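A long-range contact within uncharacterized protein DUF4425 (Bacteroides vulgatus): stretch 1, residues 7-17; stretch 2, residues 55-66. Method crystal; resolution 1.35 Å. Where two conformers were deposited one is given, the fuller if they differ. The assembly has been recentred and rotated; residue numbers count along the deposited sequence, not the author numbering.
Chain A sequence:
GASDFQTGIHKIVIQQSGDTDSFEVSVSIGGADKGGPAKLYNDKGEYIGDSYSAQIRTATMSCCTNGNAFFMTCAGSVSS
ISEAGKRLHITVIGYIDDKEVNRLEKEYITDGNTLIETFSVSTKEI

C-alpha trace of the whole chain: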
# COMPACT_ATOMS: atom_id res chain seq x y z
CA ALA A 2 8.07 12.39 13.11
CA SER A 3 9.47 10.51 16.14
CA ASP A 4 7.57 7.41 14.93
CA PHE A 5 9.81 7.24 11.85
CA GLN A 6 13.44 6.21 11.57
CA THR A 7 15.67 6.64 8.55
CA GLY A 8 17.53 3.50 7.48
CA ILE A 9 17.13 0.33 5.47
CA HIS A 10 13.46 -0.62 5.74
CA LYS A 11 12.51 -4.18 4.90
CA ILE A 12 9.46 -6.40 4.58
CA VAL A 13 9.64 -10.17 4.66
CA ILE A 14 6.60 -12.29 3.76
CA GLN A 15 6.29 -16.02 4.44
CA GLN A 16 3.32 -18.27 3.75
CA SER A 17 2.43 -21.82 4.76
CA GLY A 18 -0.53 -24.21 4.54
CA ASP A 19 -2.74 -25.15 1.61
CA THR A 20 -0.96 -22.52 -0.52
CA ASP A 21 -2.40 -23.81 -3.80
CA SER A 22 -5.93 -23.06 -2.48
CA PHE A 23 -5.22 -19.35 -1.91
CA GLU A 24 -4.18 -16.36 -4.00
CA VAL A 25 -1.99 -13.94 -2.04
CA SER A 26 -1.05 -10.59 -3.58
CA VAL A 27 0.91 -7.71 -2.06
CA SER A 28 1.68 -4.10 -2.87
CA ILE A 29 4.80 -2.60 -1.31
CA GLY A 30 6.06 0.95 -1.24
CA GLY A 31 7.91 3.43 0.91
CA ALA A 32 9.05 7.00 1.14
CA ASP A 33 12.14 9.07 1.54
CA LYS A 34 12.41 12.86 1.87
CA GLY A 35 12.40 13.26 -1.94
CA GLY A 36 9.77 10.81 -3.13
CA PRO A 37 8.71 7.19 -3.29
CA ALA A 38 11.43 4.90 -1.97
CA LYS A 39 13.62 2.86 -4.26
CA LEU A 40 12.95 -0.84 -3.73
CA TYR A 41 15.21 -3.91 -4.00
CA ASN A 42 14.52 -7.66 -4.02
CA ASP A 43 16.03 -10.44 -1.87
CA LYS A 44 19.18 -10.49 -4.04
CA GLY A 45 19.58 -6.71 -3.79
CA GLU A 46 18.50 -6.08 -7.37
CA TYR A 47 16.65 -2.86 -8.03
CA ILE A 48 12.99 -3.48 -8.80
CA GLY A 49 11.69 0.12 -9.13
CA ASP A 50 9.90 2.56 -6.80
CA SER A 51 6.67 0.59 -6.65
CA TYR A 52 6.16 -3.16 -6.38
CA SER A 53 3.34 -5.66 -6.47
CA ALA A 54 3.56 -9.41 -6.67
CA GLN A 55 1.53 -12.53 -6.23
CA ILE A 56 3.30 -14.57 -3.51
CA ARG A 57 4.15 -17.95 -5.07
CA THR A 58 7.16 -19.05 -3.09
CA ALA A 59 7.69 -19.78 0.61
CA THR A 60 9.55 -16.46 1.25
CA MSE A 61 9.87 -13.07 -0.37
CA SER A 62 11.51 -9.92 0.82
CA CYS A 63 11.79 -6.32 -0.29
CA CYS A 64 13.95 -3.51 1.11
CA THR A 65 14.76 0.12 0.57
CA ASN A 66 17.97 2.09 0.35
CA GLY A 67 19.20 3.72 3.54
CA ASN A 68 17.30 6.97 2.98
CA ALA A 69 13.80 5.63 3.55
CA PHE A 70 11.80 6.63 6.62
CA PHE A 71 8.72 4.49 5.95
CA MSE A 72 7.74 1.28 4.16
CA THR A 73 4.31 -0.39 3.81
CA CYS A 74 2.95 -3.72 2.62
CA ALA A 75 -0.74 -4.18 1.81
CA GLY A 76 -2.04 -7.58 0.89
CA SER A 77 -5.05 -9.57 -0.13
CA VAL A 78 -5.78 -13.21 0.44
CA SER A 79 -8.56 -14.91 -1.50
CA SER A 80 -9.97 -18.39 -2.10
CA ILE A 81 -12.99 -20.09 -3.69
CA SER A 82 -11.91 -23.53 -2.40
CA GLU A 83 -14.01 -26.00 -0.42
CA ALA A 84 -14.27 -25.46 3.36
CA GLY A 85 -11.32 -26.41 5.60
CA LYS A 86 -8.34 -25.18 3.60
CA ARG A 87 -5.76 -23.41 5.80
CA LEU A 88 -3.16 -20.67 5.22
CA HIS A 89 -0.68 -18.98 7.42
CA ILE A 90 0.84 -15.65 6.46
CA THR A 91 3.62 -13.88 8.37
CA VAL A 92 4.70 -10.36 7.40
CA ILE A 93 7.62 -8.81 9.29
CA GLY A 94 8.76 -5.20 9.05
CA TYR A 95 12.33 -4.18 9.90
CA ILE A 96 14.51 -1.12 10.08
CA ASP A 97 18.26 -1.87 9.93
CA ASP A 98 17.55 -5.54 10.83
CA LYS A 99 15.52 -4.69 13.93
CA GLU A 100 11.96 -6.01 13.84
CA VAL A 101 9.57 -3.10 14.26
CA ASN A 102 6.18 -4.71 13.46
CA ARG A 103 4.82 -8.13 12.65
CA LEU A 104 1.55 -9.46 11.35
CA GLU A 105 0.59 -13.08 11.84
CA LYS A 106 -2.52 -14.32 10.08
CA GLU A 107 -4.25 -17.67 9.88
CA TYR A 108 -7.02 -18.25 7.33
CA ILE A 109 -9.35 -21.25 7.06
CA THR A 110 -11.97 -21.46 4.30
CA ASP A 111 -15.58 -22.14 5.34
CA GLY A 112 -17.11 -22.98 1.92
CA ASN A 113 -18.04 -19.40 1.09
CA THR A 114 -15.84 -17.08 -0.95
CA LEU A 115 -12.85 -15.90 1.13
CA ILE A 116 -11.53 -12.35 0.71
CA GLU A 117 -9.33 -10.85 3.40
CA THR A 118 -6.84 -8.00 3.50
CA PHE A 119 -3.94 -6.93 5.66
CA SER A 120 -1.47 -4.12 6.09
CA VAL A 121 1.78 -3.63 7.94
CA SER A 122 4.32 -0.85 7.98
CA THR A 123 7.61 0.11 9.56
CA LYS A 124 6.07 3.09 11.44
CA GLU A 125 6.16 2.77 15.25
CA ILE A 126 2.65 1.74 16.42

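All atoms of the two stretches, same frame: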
# COMPACT_ATOMS: atom_id res chain seq x y z
N THR A 7 15.02 6.77 9.83
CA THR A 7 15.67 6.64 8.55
C THR A 7 16.64 5.46 8.61
O THR A 7 17.31 5.26 9.63
CB THR A 7 16.35 7.96 8.18
OG1 THR A 7 15.36 8.99 8.08
CG2 THR A 7 17.10 7.82 6.87
N GLY A 8 16.65 4.65 7.56
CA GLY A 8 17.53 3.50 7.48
C GLY A 8 17.07 2.57 6.40
O GLY A 8 16.28 2.95 5.55
N ILE A 9 17.58 1.34 6.42
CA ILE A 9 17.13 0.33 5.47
C ILE A 9 15.86 -0.31 6.04
O ILE A 9 15.89 -0.99 7.06
CB ILE A 9 18.21 -0.73 5.15
CG1 ILE A 9 19.41 -0.08 4.45
CG2 ILE A 9 17.63 -1.83 4.27
CD1 ILE A 9 20.58 -1.04 4.21
N HIS A 10 14.74 -0.02 5.38
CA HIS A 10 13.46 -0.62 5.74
C HIS A 10 13.30 -1.90 4.93
O HIS A 10 13.73 -1.97 3.76
CB HIS A 10 12.30 0.34 5.46
CG HIS A 10 12.33 1.54 6.34
ND1 HIS A 10 11.30 1.86 7.19
CD2 HIS A 10 13.30 2.45 6.56
CE1 HIS A 10 11.63 2.93 7.90
NE2 HIS A 10 12.85 3.30 7.53
N LYS A 11 12.69 -2.90 5.55
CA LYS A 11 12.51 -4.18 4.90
C LYS A 11 11.20 -4.82 5.29
O LYS A 11 10.78 -4.70 6.44
CB LYS A 11 13.68 -5.11 5.28
CG LYS A 11 13.63 -6.48 4.64
CD LYS A 11 14.97 -7.19 4.64
CE LYS A 11 15.42 -7.55 6.01
NZ LYS A 11 16.65 -8.42 5.94
N ILE A 12 10.60 -5.54 4.34
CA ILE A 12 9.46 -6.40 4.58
C ILE A 12 9.80 -7.80 4.12
O ILE A 12 10.28 -8.01 3.03
CB ILE A 12 8.22 -5.91 3.79
CG1 ILE A 12 7.74 -4.56 4.33
CG2 ILE A 12 7.09 -6.95 3.79
CD1 ILE A 12 6.98 -4.61 5.62
N VAL A 13 9.53 -8.77 4.99
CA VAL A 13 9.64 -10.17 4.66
C VAL A 13 8.26 -10.79 4.76
O VAL A 13 7.55 -10.56 5.73
CB VAL A 13 10.58 -10.91 5.62
CG1 VAL A 13 10.49 -12.44 5.39
CG2 VAL A 13 12.00 -10.43 5.43
N ILE A 14 7.88 -11.57 3.74
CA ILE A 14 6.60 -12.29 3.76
C ILE A 14 6.86 -13.78 3.64
O ILE A 14 7.63 -14.22 2.78
CB ILE A 14 5.67 -11.84 2.60
CG1 ILE A 14 5.45 -10.32 2.68
CG2 ILE A 14 4.36 -12.58 2.67
CD1 ILE A 14 4.80 -9.72 1.46
N GLN A 15 6.22 -14.55 4.52
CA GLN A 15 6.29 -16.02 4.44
C GLN A 15 4.88 -16.58 4.48
O GLN A 15 4.06 -16.11 5.23
CB GLN A 15 7.06 -16.58 5.63
CG GLN A 15 8.52 -16.17 5.68
CD GLN A 15 9.29 -16.86 6.78
OE1 GLN A 15 8.93 -16.77 7.96
NE2 GLN A 15 10.36 -17.56 6.41
N GLN A 16 4.62 -17.62 3.70
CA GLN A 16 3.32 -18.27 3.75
C GLN A 16 3.50 -19.76 3.96
O GLN A 16 4.54 -20.30 3.61
CB GLN A 16 2.51 -18.02 2.47
CG GLN A 16 3.20 -18.49 1.20
CD GLN A 16 2.24 -18.57 0.03
OE1 GLN A 16 1.03 -18.46 0.19
NE2 GLN A 16 2.80 -18.76 -1.17
N SER A 17 2.46 -20.38 4.52
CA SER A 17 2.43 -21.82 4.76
C SER A 17 0.98 -22.30 4.77
O SER A 17 0.06 -21.52 5.04
CB SER A 17 3.11 -22.17 6.09
OG SER A 17 2.54 -21.44 7.17
N GLN A 55 2.20 -11.40 -6.82
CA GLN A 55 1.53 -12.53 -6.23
C GLN A 55 2.62 -13.37 -5.52
O GLN A 55 3.69 -13.62 -6.08
CB GLN A 55 0.79 -13.34 -7.27
CG GLN A 55 -0.07 -14.41 -6.62
CD GLN A 55 -0.62 -15.41 -7.60
OE1 GLN A 55 -1.84 -15.52 -7.76
NE2 GLN A 55 0.27 -16.15 -8.26
N ILE A 56 2.33 -13.80 -4.30
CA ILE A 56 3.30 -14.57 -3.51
C ILE A 56 3.17 -16.03 -3.97
O ILE A 56 2.11 -16.63 -3.84
CB ILE A 56 3.00 -14.48 -2.00
CG1 ILE A 56 2.95 -13.01 -1.52
CG2 ILE A 56 4.03 -15.25 -1.19
CD1 ILE A 56 4.21 -12.25 -1.75
N ARG A 57 4.22 -16.58 -4.56
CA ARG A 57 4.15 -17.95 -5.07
C ARG A 57 5.30 -18.81 -4.62
O ARG A 57 5.50 -19.92 -5.15
CB ARG A 57 4.04 -17.96 -6.59
CG ARG A 57 5.26 -17.46 -7.34
CD ARG A 57 5.07 -17.77 -8.82
NE ARG A 57 5.64 -16.75 -9.69
CZ ARG A 57 5.34 -16.60 -10.98
NH1 ARG A 57 4.46 -17.40 -11.57
NH2 ARG A 57 5.92 -15.64 -11.68
N THR A 58 6.07 -18.31 -3.67
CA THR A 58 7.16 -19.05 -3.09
C THR A 58 6.94 -19.04 -1.58
O THR A 58 6.01 -18.38 -1.10
CB THR A 58 8.52 -18.40 -3.47
OG1 THR A 58 8.55 -17.04 -3.04
CG2 THR A 58 8.73 -18.44 -4.99
N ALA A 59 7.78 -19.78 -0.85
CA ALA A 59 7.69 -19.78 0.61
C ALA A 59 8.06 -18.43 1.25
O ALA A 59 7.45 -18.06 2.26
CB ALA A 59 8.55 -20.89 1.20
N THR A 60 9.06 -17.73 0.70
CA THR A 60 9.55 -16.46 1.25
C THR A 60 9.85 -15.42 0.18
O THR A 60 10.45 -15.72 -0.85
CB THR A 60 10.85 -16.64 2.09
OG1 THR A 60 10.70 -17.73 3.00
CG2 THR A 60 11.20 -15.36 2.87
N MSE A 61 9.44 -14.19 0.44
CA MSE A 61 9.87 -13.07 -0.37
C MSE A 61 10.22 -11.90 0.53
O MSE A 61 9.68 -11.74 1.61
CB MSE A 61 8.81 -12.70 -1.41
CG MSE A 61 7.59 -12.02 -0.86
SE MSE A 61 7.77 -10.08 -0.75
CE MSE A 61 9.14 -9.78 -2.06
N SER A 62 11.18 -11.11 0.08
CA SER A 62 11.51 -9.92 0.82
C SER A 62 11.77 -8.76 -0.13
O SER A 62 12.12 -8.94 -1.30
CB SER A 62 12.72 -10.15 1.72
OG SER A 62 13.80 -10.61 0.96
N CYS A 63 11.63 -7.57 0.43
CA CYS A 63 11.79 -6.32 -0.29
C CYS A 63 12.39 -5.31 0.68
O CYS A 63 11.97 -5.24 1.82
CB CYS A 63 10.40 -5.84 -0.82
SG CYS A 63 10.50 -4.34 -1.84
N CYS A 64 13.38 -4.54 0.26
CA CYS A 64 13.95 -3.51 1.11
C CYS A 64 14.20 -2.24 0.35
O CYS A 64 14.12 -2.21 -0.89
CB CYS A 64 15.25 -3.99 1.77
SG CYS A 64 16.63 -4.20 0.62
N THR A 65 14.49 -1.19 1.11
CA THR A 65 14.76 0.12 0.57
C THR A 65 16.27 0.39 0.58
O THR A 65 17.05 -0.44 1.05
CB THR A 65 14.06 1.21 1.41
OG1 THR A 65 14.66 1.26 2.72
CG2 THR A 65 12.55 0.96 1.53
N ASN A 66 16.67 1.54 0.05
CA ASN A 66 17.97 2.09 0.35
C ASN A 66 17.94 2.70 1.75
O ASN A 66 16.91 2.68 2.44
CB ASN A 66 18.45 3.07 -0.73
CG ASN A 66 17.70 4.41 -0.73
OD1 ASN A 66 17.12 4.82 0.28
ND2 ASN A 66 17.75 5.11 -1.88

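Antiparallel strands pair by a simple rule: alternate residues exchange two backbone hydrogen bonds, and side chains of facing residues share one side of the sheet. The contact between residues 7-17 and 55-66, which buries 782 Å² in total, illustrates the rule and its adaptation at the ends.

Stretch 2 begins touching its partner at Ile 56, whose side chain points toward stretch 1 and sets its CD1 4.1 Å from CD1 of Ile 14, a buried apolar contact. The loop that follows offers carbonyls. Gln 16, with chi1 in p, extends its amide so that NE2 donates to Thr 58 O at 3.2 Å; a glutamine suits this place because it is long enough to reach beyond the strand and carries a donor at its tip. Ala 59, its methyl directed away, contributes its backbone: Gln 16 N donates to Ala 59 O at 3.2 Å.

Regular pairing then takes over. Thr 60 faces Gln 15 on the more exposed side, where Gln 15 NE2 makes a weak hydrogen bond to Thr 60 OG1 at 3.4 Å. Selenomethionine Met 61 exchanges two hydrogen bonds with Ile 14, Ile 14 N to Met 61 O at 2.8 Å and Met 61 N to Ile 14 O at 3.0 Å, while its SE packs 3.7 Å from Ile 14 CD1. Ser 62 pairs with Val 13 without hydrogen bonds, and Ser 62 CB lies 3.8 Å from Val 13 CG2. Cys 63 repeats the pair of backbone hydrogen bonds with Ile 12: Ile 12 N to Cys 63 O is 2.9 Å, Cys 63 N to Ile 12 O 3.0 Å. Cys 64 lies beside Lys 11, their CB atoms 4.0 Å apart, as the lysine's end leads away.

At Thr 65 a side chain replaces a carbonyl: Thr 65 N donates to His 10 O at 2.9 Å, but His 10 N donates to Thr 65 OG1 at 3.0 Å.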